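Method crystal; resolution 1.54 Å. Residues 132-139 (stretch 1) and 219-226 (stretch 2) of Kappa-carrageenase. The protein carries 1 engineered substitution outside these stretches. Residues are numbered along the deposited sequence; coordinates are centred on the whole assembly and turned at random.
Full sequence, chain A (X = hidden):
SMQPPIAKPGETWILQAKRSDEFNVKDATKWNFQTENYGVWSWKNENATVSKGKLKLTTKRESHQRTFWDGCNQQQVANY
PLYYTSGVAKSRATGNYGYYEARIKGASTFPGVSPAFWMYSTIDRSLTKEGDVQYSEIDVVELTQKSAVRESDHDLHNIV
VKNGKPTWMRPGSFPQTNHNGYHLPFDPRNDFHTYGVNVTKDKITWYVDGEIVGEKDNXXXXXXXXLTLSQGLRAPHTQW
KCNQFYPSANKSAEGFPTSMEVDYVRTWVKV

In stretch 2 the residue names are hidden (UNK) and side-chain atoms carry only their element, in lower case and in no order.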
# COMPACT_ATOMS: atom_id res chain seq x y z
N ASP A 132 18.16 -8.13 -13.15
CA ASP A 132 18.17 -7.88 -11.71
C ASP A 132 16.98 -7.02 -11.31
O ASP A 132 16.63 -6.07 -12.02
CB ASP A 132 19.45 -7.16 -11.30
CG ASP A 132 20.57 -8.10 -10.91
OD1 ASP A 132 20.38 -9.34 -10.95
OD2 ASP A 132 21.66 -7.60 -10.56
N VAL A 133 16.38 -7.35 -10.18
CA VAL A 133 15.24 -6.59 -9.67
C VAL A 133 15.75 -5.78 -8.48
O VAL A 133 16.19 -6.35 -7.48
CB VAL A 133 14.11 -7.53 -9.21
CG1 VAL A 133 13.01 -6.72 -8.54
CG2 VAL A 133 13.55 -8.29 -10.41
N GLN A 134 15.69 -4.46 -8.60
CA GLN A 134 16.17 -3.57 -7.55
C GLN A 134 15.09 -3.18 -6.56
O GLN A 134 15.38 -2.72 -5.46
CB GLN A 134 16.73 -2.28 -8.16
CG GLN A 134 17.73 -2.47 -9.28
CD GLN A 134 18.40 -1.17 -9.68
OE1 GLN A 134 17.83 -0.09 -9.55
NE2 GLN A 134 19.63 -1.27 -10.18
N TYR A 135 13.83 -3.36 -6.96
CA TYR A 135 12.71 -2.98 -6.12
C TYR A 135 11.48 -3.82 -6.43
O TYR A 135 11.15 -4.04 -7.59
CB TYR A 135 12.38 -1.50 -6.35
CG TYR A 135 11.15 -0.99 -5.63
CD1 TYR A 135 11.15 -0.82 -4.25
CD2 TYR A 135 9.99 -0.67 -6.34
CE1 TYR A 135 10.02 -0.35 -3.58
CE2 TYR A 135 8.86 -0.19 -5.68
CZ TYR A 135 8.88 -0.03 -4.31
OH TYR A 135 7.77 0.44 -3.65
N SER A 136 10.80 -4.28 -5.38
CA SER A 136 9.59 -5.08 -5.52
C SER A 136 8.49 -4.49 -4.66
O SER A 136 8.71 -4.19 -3.48
CB SER A 136 9.83 -6.53 -5.08
OG SER A 136 10.81 -7.17 -5.88
N GLU A 137 7.30 -4.34 -5.23
CA GLU A 137 6.16 -3.80 -4.51
C GLU A 137 4.90 -4.53 -4.92
O GLU A 137 4.58 -4.61 -6.10
CB GLU A 137 5.98 -2.31 -4.80
CG GLU A 137 4.78 -1.67 -4.11
CD GLU A 137 4.52 -0.25 -4.57
OE1 GLU A 137 5.49 0.43 -4.96
OE2 GLU A 137 3.35 0.19 -4.54
N ILE A 138 4.19 -5.09 -3.94
CA ILE A 138 2.94 -5.77 -4.21
C ILE A 138 1.85 -4.98 -3.50
O ILE A 138 1.89 -4.80 -2.29
CB ILE A 138 2.92 -7.22 -3.68
CG1 ILE A 138 3.98 -8.06 -4.41
CG2 ILE A 138 1.53 -7.83 -3.90
CD1 ILE A 138 4.04 -9.52 -3.97
N ASP A 139 0.88 -4.50 -4.27
CA ASP A 139 -0.21 -3.73 -3.70
C ASP A 139 -1.41 -4.64 -3.57
O ASP A 139 -2.05 -4.99 -4.57
CB ASP A 139 -0.50 -2.54 -4.61
CG ASP A 139 0.73 -1.72 -4.88
OD1 ASP A 139 1.26 -1.12 -3.93
OD2 ASP A 139 1.19 -1.71 -6.04
N UNK A 219 7.03 -12.37 -11.59
CA UNK A 219 8.25 -12.17 -12.35
C UNK A 219 9.29 -11.37 -11.58
O UNK A 219 10.48 -11.71 -11.61
c UNK A 219 7.94 -11.42 -13.65
c UNK A 219 7.36 -13.35 -15.12
c UNK A 219 6.60 -11.04 -15.70
c UNK A 219 6.88 -12.02 -14.58
N UNK A 220 8.85 -10.32 -10.90
CA UNK A 220 9.76 -9.43 -10.20
C UNK A 220 9.42 -9.12 -8.75
O UNK A 220 9.78 -8.06 -8.25
c UNK A 220 11.11 -9.07 -14.42
c UNK A 220 11.02 -8.91 -13.04
c UNK A 220 10.10 -8.59 -15.24
c UNK A 220 8.92 -7.79 -13.31
c UNK A 220 9.00 -7.95 -14.69
c UNK A 220 9.83 -8.10 -10.97
c UNK A 220 9.92 -8.27 -12.47
o UNK A 220 10.21 -8.75 -16.60
N UNK A 221 8.75 -10.05 -8.07
CA UNK A 221 8.37 -9.79 -6.69
C UNK A 221 8.83 -10.88 -5.73
O UNK A 221 8.02 -11.52 -5.04
c UNK A 221 6.07 -7.11 -9.36
c UNK A 221 5.79 -6.78 -10.69
c UNK A 221 6.16 -8.44 -8.91
c UNK A 221 5.68 -9.15 -11.16
c UNK A 221 6.47 -8.41 -7.51
n UNK A 221 6.30 -6.30 -8.28
c UNK A 221 5.60 -7.81 -11.57
c UNK A 221 5.96 -9.48 -9.84
c UNK A 221 6.54 -7.08 -7.18
c UNK A 221 6.85 -9.57 -6.64
N UNK A 222 10.14 -11.09 -5.68
CA UNK A 222 10.73 -12.09 -4.80
C UNK A 222 11.60 -11.46 -3.72
O UNK A 222 12.17 -12.16 -2.88
c UNK A 222 11.57 -13.09 -5.61
c UNK A 222 10.03 -14.85 -6.73
n UNK A 222 9.55 -15.00 -8.01
c UNK A 222 10.82 -13.75 -6.72
n UNK A 222 10.80 -13.26 -8.01
c UNK A 222 10.03 -14.02 -8.76
N UNK A 223 11.71 -10.13 -3.74
CA UNK A 223 12.50 -9.42 -2.75
C UNK A 223 11.79 -9.38 -1.41
O UNK A 223 10.59 -9.66 -1.32
n UNK A 223 14.43 -5.56 -3.73
n UNK A 223 15.99 -4.69 -2.28
c UNK A 223 13.97 -6.45 -4.79
c UNK A 223 12.79 -7.99 -3.21
c UNK A 223 15.67 -5.55 -3.24
n UNK A 223 16.59 -6.39 -3.71
c UNK A 223 13.80 -7.89 -4.33
N UNK A 224 12.54 -9.05 -0.36
CA UNK A 224 12.00 -8.94 0.98
C UNK A 224 11.21 -7.64 1.05
O UNK A 224 11.74 -6.57 0.76
o UNK A 224 12.30 -11.02 3.81
c UNK A 224 12.95 -11.28 2.79
c UNK A 224 13.14 -8.91 2.00
n UNK A 224 12.90 -12.45 2.18
c UNK A 224 13.85 -10.23 2.17
N UNK A 225 9.94 -7.73 1.44
CA UNK A 225 9.09 -6.56 1.49
C UNK A 225 8.43 -6.35 2.85
O UNK A 225 8.06 -7.31 3.53
se UNK A 225 7.26 -7.35 -2.33
c UNK A 225 7.21 -9.25 -2.00
c UNK A 225 8.58 -6.88 -0.99
c UNK A 225 8.01 -6.68 0.41
N UNK A 226 8.31 -5.09 3.25
CA UNK A 226 7.69 -4.72 4.51
C UNK A 226 6.19 -4.56 4.29
O UNK A 226 5.77 -3.84 3.39
o UNK A 226 10.55 -3.41 4.41
c UNK A 226 9.73 -3.47 5.33
c UNK A 226 8.25 -3.40 5.05
n UNK A 226 10.08 -3.60 6.60
O HOH W 1 16.61 -8.41 -5.77

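Position 219 has four side-chain carbons, forked at the second. None of them comes near stretch 1. The fork after a CH2 group identifies Leu219, which is exposed and takes no part in the contact.

Position 220 has one carbon, then a ring of six carbons that bears one oxygen. The ring passes close to a methyl group of Val133. A hydroxyl on a six-carbon ring makes this Tyr220. Its CD1 lies 3.7 Å from Val133 CG2, an apolar contact made obliquely to the ring. The backbone also takes part. Ser136 OG donates a hydrogen bond to Tyr220 O at 2.7 Å, and Val133 CG1 packs 3.5 Å from Tyr220 O.

Position 221 has one carbon followed by fused five- and six-membered rings, holding eight carbons and one nitrogen. The double ring lies near Ser136, Glu137 and Ile138. This is an indole, so the residue is Trp221. Its CB is 3.9 Å from Ile138 CD1, and its CD1 is 3.9 Å from Ser136 CB. Trp221 NE1 comes within 3.3 Å of Glu137 O, but the angle is poor and the pair is not a hydrogen bond. That nitrogen is satisfied elsewhere in the structure.

Position 222 has one carbon and a five-membered ring of three carbons and two nitrogens. The CA-to-CB bond points away from stretch 1, and the ring stays clear of it. The imidazole identifies His222.

Position 223 has three carbons, a nitrogen, and a carbon carrying two more nitrogens. The chain runs alongside Val133, Gln134, Tyr135 and Ser136. The guanidinium makes it Arg223. Its CD is 3.4 Å from Ser136 OG and 3.5 Å from Val133 O. Gln134 O lies over one face of the guanidinium, 3.5 Å from Arg223 NE, with an angle too poor for a hydrogen bond. Water 1 accepts from Arg223 NH1 at 2.9 Å and donates to Val133 O at 2.7 Å, so it bridges the two stretches.

Position 224 has three carbons, the third carrying one oxygen and one nitrogen. It touches nothing on stretch 1. This terminal amide is Gln224, an exposed residue.

Position 225 has an unbranched chain of two carbons, a selenium and a last carbon. Its CA-to-CB bond points toward stretch 1, and the chain reaches Ser136 and Ile138. The selenium marks selenomethionine, Met225. Its SE is 3.7 Å from Ser136 O, and its CE is 3.7 Å from Ile138 CD1.

Position 226 has two carbons, the second carrying one oxygen and one nitrogen. It is out of reach of stretch 1. The short amide is Asn226.

The contact buries 483 Å² and centres on Ser136, whose CA-to-CB bond points toward stretch 2. Its hydroxyl ties the strand to the loop through Tyr220 O, the sole direct hydrogen bond across the stretches. Tyr220 and Arg223 cover Val133. Trp221 and Met225 both pack against Ile138 CD1. The water adds a second polar link.

Stretch 2 (219-226) LYWHRQMN
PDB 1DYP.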